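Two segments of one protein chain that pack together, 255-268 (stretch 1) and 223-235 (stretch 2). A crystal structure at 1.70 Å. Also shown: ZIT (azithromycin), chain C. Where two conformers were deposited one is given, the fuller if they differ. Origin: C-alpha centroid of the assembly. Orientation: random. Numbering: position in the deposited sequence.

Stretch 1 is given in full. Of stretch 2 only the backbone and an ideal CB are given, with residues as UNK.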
# COMPACT_ATOMS: atom_id res chain seq x y z
N PRO A 255 13.63 8.75 -13.07
CA PRO A 255 13.51 7.38 -13.59
C PRO A 255 14.75 7.03 -14.40
O PRO A 255 15.55 7.89 -14.75
CB PRO A 255 12.26 7.45 -14.47
CG PRO A 255 12.24 8.85 -14.96
CD PRO A 255 12.82 9.70 -13.85
N TRP A 256 14.92 5.73 -14.66
CA TRP A 256 16.04 5.22 -15.44
C TRP A 256 15.50 4.41 -16.62
O TRP A 256 14.34 3.98 -16.62
CB TRP A 256 16.97 4.35 -14.57
CG TRP A 256 16.25 3.26 -13.79
CD1 TRP A 256 16.18 1.94 -14.12
CD2 TRP A 256 15.50 3.41 -12.56
NE1 TRP A 256 15.43 1.26 -13.18
CE2 TRP A 256 15.01 2.14 -12.21
CE3 TRP A 256 15.21 4.50 -11.72
CZ2 TRP A 256 14.24 1.92 -11.06
CZ3 TRP A 256 14.45 4.28 -10.58
CH2 TRP A 256 13.97 2.99 -10.26
N PRO A 257 16.32 4.22 -17.68
CA PRO A 257 15.79 3.62 -18.92
C PRO A 257 15.10 2.27 -18.76
O PRO A 257 14.08 2.03 -19.40
CB PRO A 257 17.04 3.50 -19.80
CG PRO A 257 17.89 4.67 -19.36
CD PRO A 257 17.65 4.81 -17.87
N GLY A 258 15.63 1.38 -17.94
CA GLY A 258 14.99 0.08 -17.82
C GLY A 258 13.92 -0.01 -16.74
O GLY A 258 13.58 -1.11 -16.31
N LEU A 259 13.36 1.14 -16.32
CA LEU A 259 12.41 1.11 -15.21
C LEU A 259 11.14 0.35 -15.57
O LEU A 259 10.63 -0.42 -14.75
CB LEU A 259 12.06 2.54 -14.75
CG LEU A 259 11.19 2.75 -13.50
CD1 LEU A 259 11.59 4.03 -12.77
CD2 LEU A 259 9.72 2.78 -13.85
N ALA A 260 10.61 0.54 -16.78
CA ALA A 260 9.37 -0.15 -17.13
C ALA A 260 9.62 -1.66 -17.18
O ALA A 260 8.79 -2.44 -16.69
CB ALA A 260 8.80 0.37 -18.45
N ARG A 261 10.76 -2.06 -17.74
CA ARG A 261 11.14 -3.47 -17.76
C ARG A 261 11.18 -4.04 -16.35
O ARG A 261 10.56 -5.08 -16.07
CB ARG A 261 12.50 -3.62 -18.46
CG ARG A 261 13.16 -4.99 -18.37
CD ARG A 261 14.64 -4.92 -18.79
NE ARG A 261 14.81 -4.26 -20.09
CZ ARG A 261 15.88 -3.55 -20.45
NH1 ARG A 261 16.90 -3.38 -19.62
NH2 ARG A 261 15.92 -2.99 -21.65
N HIS A 262 11.90 -3.36 -15.46
CA HIS A 262 11.99 -3.71 -14.04
C HIS A 262 10.61 -3.90 -13.40
O HIS A 262 10.38 -4.87 -12.67
CB HIS A 262 12.78 -2.59 -13.33
CG HIS A 262 13.03 -2.83 -11.87
ND1 HIS A 262 13.64 -3.96 -11.39
CD2 HIS A 262 12.79 -2.04 -10.79
CE1 HIS A 262 13.75 -3.88 -10.07
NE2 HIS A 262 13.24 -2.72 -9.68
N CYS A 263 9.68 -2.98 -13.67
CA CYS A 263 8.34 -3.05 -13.06
C CYS A 263 7.64 -4.36 -13.40
O CYS A 263 7.06 -5.00 -12.52
CB CYS A 263 7.48 -1.86 -13.51
SG CYS A 263 7.89 -0.27 -12.82
N THR A 264 7.65 -4.75 -14.68
CA THR A 264 6.96 -5.97 -15.08
C THR A 264 7.65 -7.21 -14.52
O THR A 264 6.98 -8.17 -14.11
CB THR A 264 6.85 -6.03 -16.61
OG1 THR A 264 5.75 -5.21 -17.03
CG2 THR A 264 6.61 -7.47 -17.11
N GLU A 265 8.99 -7.23 -14.51
CA GLU A 265 9.68 -8.37 -13.92
C GLU A 265 9.38 -8.47 -12.44
O GLU A 265 9.15 -9.56 -11.91
CB GLU A 265 11.20 -8.25 -14.14
CG GLU A 265 11.60 -8.38 -15.59
CD GLU A 265 10.87 -9.50 -16.28
OE1 GLU A 265 11.23 -10.68 -16.05
OE2 GLU A 265 9.93 -9.21 -17.04
N MET A 266 9.39 -7.33 -11.76
CA MET A 266 9.13 -7.31 -10.33
C MET A 266 7.73 -7.80 -10.00
O MET A 266 7.53 -8.53 -9.04
CB MET A 266 9.36 -5.91 -9.77
CG MET A 266 9.30 -5.85 -8.26
SD MET A 266 10.20 -4.45 -7.58
CE MET A 266 9.60 -3.12 -8.61
N PHE A 267 6.75 -7.40 -10.80
CA PHE A 267 5.37 -7.84 -10.60
C PHE A 267 5.27 -9.35 -10.78
O PHE A 267 4.51 -10.02 -10.06
CB PHE A 267 4.45 -7.11 -11.57
CG PHE A 267 3.00 -7.28 -11.29
CD1 PHE A 267 2.35 -6.45 -10.40
CD2 PHE A 267 2.27 -8.26 -11.95
CE1 PHE A 267 0.98 -6.60 -10.15
CE2 PHE A 267 0.90 -8.41 -11.71
CZ PHE A 267 0.27 -7.58 -10.81
N SER A 268 6.05 -9.90 -11.71
CA SER A 268 6.04 -11.34 -11.94
C SER A 268 6.63 -12.12 -10.78
O SER A 268 6.41 -13.33 -10.69
CB SER A 268 6.80 -11.66 -13.24
OG SER A 268 8.19 -11.84 -12.99
N UNK A 223 13.42 2.86 -0.21
CA UNK A 223 13.90 1.83 -1.11
C UNK A 223 13.58 2.12 -2.57
O UNK A 223 13.69 3.26 -3.02
CB UNK A 223 13.30 0.48 -0.71
N UNK A 224 13.19 1.09 -3.30
CA UNK A 224 13.12 1.12 -4.77
C UNK A 224 12.02 2.06 -5.26
O UNK A 224 10.84 1.79 -5.01
CB UNK A 224 12.88 -0.29 -5.32
N UNK A 225 12.35 3.15 -5.97
CA UNK A 225 11.30 4.04 -6.49
C UNK A 225 10.29 3.36 -7.40
O UNK A 225 9.14 3.82 -7.50
CB UNK A 225 11.95 5.20 -7.26
N UNK A 226 10.68 2.28 -8.08
CA UNK A 226 9.78 1.62 -9.03
C UNK A 226 8.57 1.01 -8.35
O UNK A 226 7.53 0.82 -8.99
CB UNK A 226 10.53 0.53 -9.80
N UNK A 227 8.69 0.64 -7.07
CA UNK A 227 7.58 0.01 -6.37
C UNK A 227 6.29 0.82 -6.51
O UNK A 227 5.20 0.24 -6.58
CB UNK A 227 7.93 -0.17 -4.89
N UNK A 228 6.40 2.15 -6.57
CA UNK A 228 5.22 3.00 -6.58
C UNK A 228 4.71 3.29 -7.98
O UNK A 228 3.63 3.87 -8.12
CB UNK A 228 5.52 4.32 -5.86
N UNK A 229 5.46 2.90 -9.01
CA UNK A 229 5.02 3.03 -10.38
C UNK A 229 4.65 1.69 -11.01
O UNK A 229 3.99 1.68 -12.05
CB UNK A 229 6.11 3.71 -11.21
N UNK A 230 5.12 0.63 -10.37
CA UNK A 230 4.84 -0.72 -10.99
C UNK A 230 3.37 -1.20 -11.25
O UNK A 230 2.95 -1.78 -12.32
CB UNK A 230 5.48 -1.77 -10.08
N UNK A 231 2.48 -0.79 -10.35
CA UNK A 231 1.10 -1.22 -10.57
C UNK A 231 0.49 -0.50 -11.77
O UNK A 231 -0.27 -1.09 -12.54
CB UNK A 231 0.26 -0.97 -9.32
N UNK A 232 0.83 0.78 -11.94
CA UNK A 232 0.43 1.50 -13.15
C UNK A 232 1.09 0.89 -14.39
O UNK A 232 0.44 0.73 -15.43
CB UNK A 232 0.79 2.98 -13.03
N UNK A 233 2.37 0.54 -14.29
CA UNK A 233 3.08 0.02 -15.46
C UNK A 233 2.45 -1.28 -15.96
O UNK A 233 2.35 -1.49 -17.18
CB UNK A 233 4.56 -0.21 -15.13
N UNK A 234 2.02 -2.15 -15.05
CA UNK A 234 1.50 -3.43 -15.51
C UNK A 234 0.06 -3.33 -16.00
O UNK A 234 -0.39 -4.22 -16.75
CB UNK A 234 1.59 -4.46 -14.39
N UNK A 235 -0.69 -2.27 -15.65
CA UNK A 235 -2.10 -2.20 -15.99
C UNK A 235 -2.44 -1.19 -17.09
O UNK A 235 -3.47 -1.35 -17.76
CB UNK A 235 -2.90 -1.86 -14.73
C1 ZIT C . -2.19 -7.24 -5.95
C2 ZIT C . -1.52 -7.00 -4.55
C3 ZIT C . -1.28 -8.38 -3.98
C4 ZIT C . -2.49 -8.64 -3.05
C5 ZIT C . -2.40 -10.00 -2.34
C6 ZIT C . -3.43 -10.92 -2.94
C7 ZIT C . -4.83 -10.67 -2.32
C8 ZIT C . -5.86 -11.65 -2.96
C9 ZIT C . -6.81 -10.89 -3.94
N10 ZIT C . -6.12 -10.71 -5.33
C11 ZIT C . -6.54 -9.52 -6.05
C12 ZIT C . -5.33 -8.92 -6.78
C13 ZIT C . -5.49 -7.49 -7.29
C14 ZIT C . -4.10 -6.88 -7.50
C15 ZIT C . -4.22 -5.60 -8.30
C16 ZIT C . -2.85 -4.85 -8.33
C17 ZIT C . -0.32 -6.11 -4.70
C18 ZIT C . -2.62 -7.49 -2.08
C19 ZIT C . -3.00 -12.37 -2.71
C20 ZIT C . -6.64 -12.29 -1.92
C21 ZIT C . -6.27 -11.94 -6.12
C22 ZIT C . -7.67 -9.82 -7.01
C23 ZIT C . -6.27 -6.60 -6.31
O1 ZIT C . -1.66 -7.98 -6.76
O6 ZIT C . -3.53 -10.71 -4.34
O12 ZIT C . -4.96 -9.73 -7.88
O13 ZIT C . -6.18 -7.51 -8.56
O14 ZIT C . -3.50 -6.55 -6.23
C1A ZIT C . -1.53 -10.04 -0.11
C2A ZIT C . -1.83 -9.63 1.32
C3A ZIT C . -0.58 -9.67 2.12
C4A ZIT C . 0.05 -11.01 2.04
C5A ZIT C . 0.15 -11.57 0.61
C6A ZIT C . 0.50 -13.00 0.60
C7A ZIT C . -1.73 -10.28 4.16
C8A ZIT C . 0.35 -9.14 4.33
O1A ZIT C . -2.64 -9.86 -0.94
O2A ZIT C . -2.39 -8.31 1.37
N3A ZIT C . -0.88 -9.30 3.54
O5A ZIT C . -1.10 -11.44 -0.15
C1B ZIT C . 1.03 -9.05 -4.13
C2B ZIT C . 2.36 -8.47 -3.70
C3B ZIT C . 2.90 -9.11 -2.47
C4B ZIT C . 2.93 -10.59 -2.62
C5B ZIT C . 1.55 -11.11 -2.93
C6B ZIT C . 1.64 -12.60 -3.02
C7B ZIT C . 4.36 -8.56 -2.23
C8B ZIT C . 2.31 -7.63 -0.65
O1B ZIT C . -0.00 -8.53 -3.30
O3B ZIT C . 2.05 -8.82 -1.35
O4B ZIT C . 3.29 -11.18 -1.35
O5B ZIT C . 0.98 -10.54 -4.16

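Position 223 has phi/psi of 171/-139, a region that favors a residue without a side chain. Stretch 1 offers it nothing nearby. It is Gly-223.

At 224, CA-to-CB points toward stretch 1, and the ideal CB of 224 lies 5.0 Å from His-262 NE2. An acceptor on a short chain would suit: Asp or Asn. It is Asp-224. His-262 NE2 donates to Asp-224 OD2 at 2.7 Å, nearly in line. The other oxygen turns back: the backbone N of 226 donates to Asp-224 OD1 at 2.9 Å.

Position 225 has phi -57, and its ideal CB is 4.2 Å from Trp-256 CH2. A compact apolar residue fits, proline included. It is Pro-225; Pro-225 CD lies 4.1 Å from Trp-256 CH2.

Position 226 points toward stretch 1. The ideal CB of 226 is already 3.6 Å from His-262 CD2, 4.0 Å from Met-266 CE and 4.1 Å from Cys-263 SG. Little room remains, so Ala, Gly or perhaps Ser would suit. It is Ala-226, its methyl touching all three.

Position 227 points away, so a polar or long side chain is plausible. It is Lys-227. Position 228 is out of reach, and stretch 1 does not restrict it. It is Asp-228.

At 229 the ideal CB is 4.6 Å from both Leu-259 CD2 and Cys-263 SG. Leu, Ile, Val or Met would suit. It is Leu-229; Leu-229 CD1 meets Leu-259 CD2 at 4.2 Å.

At 230 the backbones come close: the CA of 230 is 4.7 Å from the CA of Cys-263. The ideal CB of 230 is 3.9 Å from Cys-263 SG, and Met-266 and Phe-267 lie beyond. A flexible apolar chain suits, Met or Leu. It is Met-230; Met-230 CE reaches Met-266 CG at 3.9 Å and Phe-267 CB at 3.7 Å.

Position 231 points away; a long side chain could still return to Phe-267. It is Phe-231. Phe-231 CD1 is 4.0 Å from Phe-267 CE1, and Phe-231 CE1 is 3.5 Å from azithromycin C17.

Position 232 is out of reach. It is His-232.

Position 233 points toward Cys-263 CB, 3.7 Å from the ideal CB of 233, with Thr-264 OG1 further out. A polar chain with an acceptor suits, Gln or Glu. It is Gln-233; Thr-264 OG1 donates to Gln-233 OE1 at 2.6 Å.

At 234 the ideal CB is 4.4 Å from Phe-267 CG. Val, Ile, Leu or Ala would suit. It is Val-234. Val-234 CG1 packs 3.7 Å from Phe-267 CB, and its CG2 sits over one face of the ring.

Position 235 is out of reach. It is Ser-235.

Stretch 2 223-235: GDPAKDLMFHQVS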
# COMPACT_ATOMS: atom_id res chain seq x y z
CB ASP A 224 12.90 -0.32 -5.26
CG ASP A 224 12.92 -0.46 -6.80
OD1 ASP A 224 12.94 0.55 -7.53
OD2 ASP A 224 12.90 -1.62 -7.26
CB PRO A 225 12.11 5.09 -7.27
CG PRO A 225 13.48 5.08 -6.62
CD PRO A 225 13.72 3.64 -6.23
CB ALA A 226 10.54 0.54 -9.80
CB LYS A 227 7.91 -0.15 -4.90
CG LYS A 227 9.06 -1.09 -4.62
CD LYS A 227 9.32 -1.16 -3.12
CE LYS A 227 8.14 -1.78 -2.38
NZ LYS A 227 8.47 -2.04 -0.94
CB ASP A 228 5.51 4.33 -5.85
CG ASP A 228 5.58 4.16 -4.34
OD1 ASP A 228 5.04 3.15 -3.86
OD2 ASP A 228 6.17 5.02 -3.64
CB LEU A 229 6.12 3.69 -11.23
CG LEU A 229 6.47 5.11 -10.78
CD1 LEU A 229 7.81 5.56 -11.40
CD2 LEU A 229 5.35 6.05 -11.17
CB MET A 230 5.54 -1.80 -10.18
CG MET A 230 4.95 -1.99 -8.81
SD MET A 230 5.81 -3.30 -7.94
CE MET A 230 5.78 -4.58 -9.17
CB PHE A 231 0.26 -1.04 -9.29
CG PHE A 231 0.81 -1.82 -8.10
CD1 PHE A 231 0.71 -3.20 -8.06
CD2 PHE A 231 1.49 -1.17 -7.07
CE1 PHE A 231 1.24 -3.92 -6.99
CE2 PHE A 231 2.01 -1.89 -6.00
CZ PHE A 231 1.89 -3.26 -5.96
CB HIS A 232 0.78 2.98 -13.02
CG HIS A 232 0.10 3.87 -14.01
ND1 HIS A 232 0.77 4.47 -15.05
CD2 HIS A 232 -1.20 4.25 -14.13
CE1 HIS A 232 -0.08 5.19 -15.77
NE2 HIS A 232 -1.28 5.06 -15.24
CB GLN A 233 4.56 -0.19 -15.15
CG GLN A 233 5.43 -0.36 -16.40
CD GLN A 233 5.46 -1.81 -16.90
OE1 GLN A 233 5.40 -2.75 -16.11
NE2 GLN A 233 5.56 -2.00 -18.22
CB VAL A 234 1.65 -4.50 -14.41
CG1 VAL A 234 3.13 -4.78 -14.11
CG2 VAL A 234 0.92 -4.08 -13.16
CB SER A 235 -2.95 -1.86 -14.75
OG SER A 235 -2.73 -0.54 -14.28
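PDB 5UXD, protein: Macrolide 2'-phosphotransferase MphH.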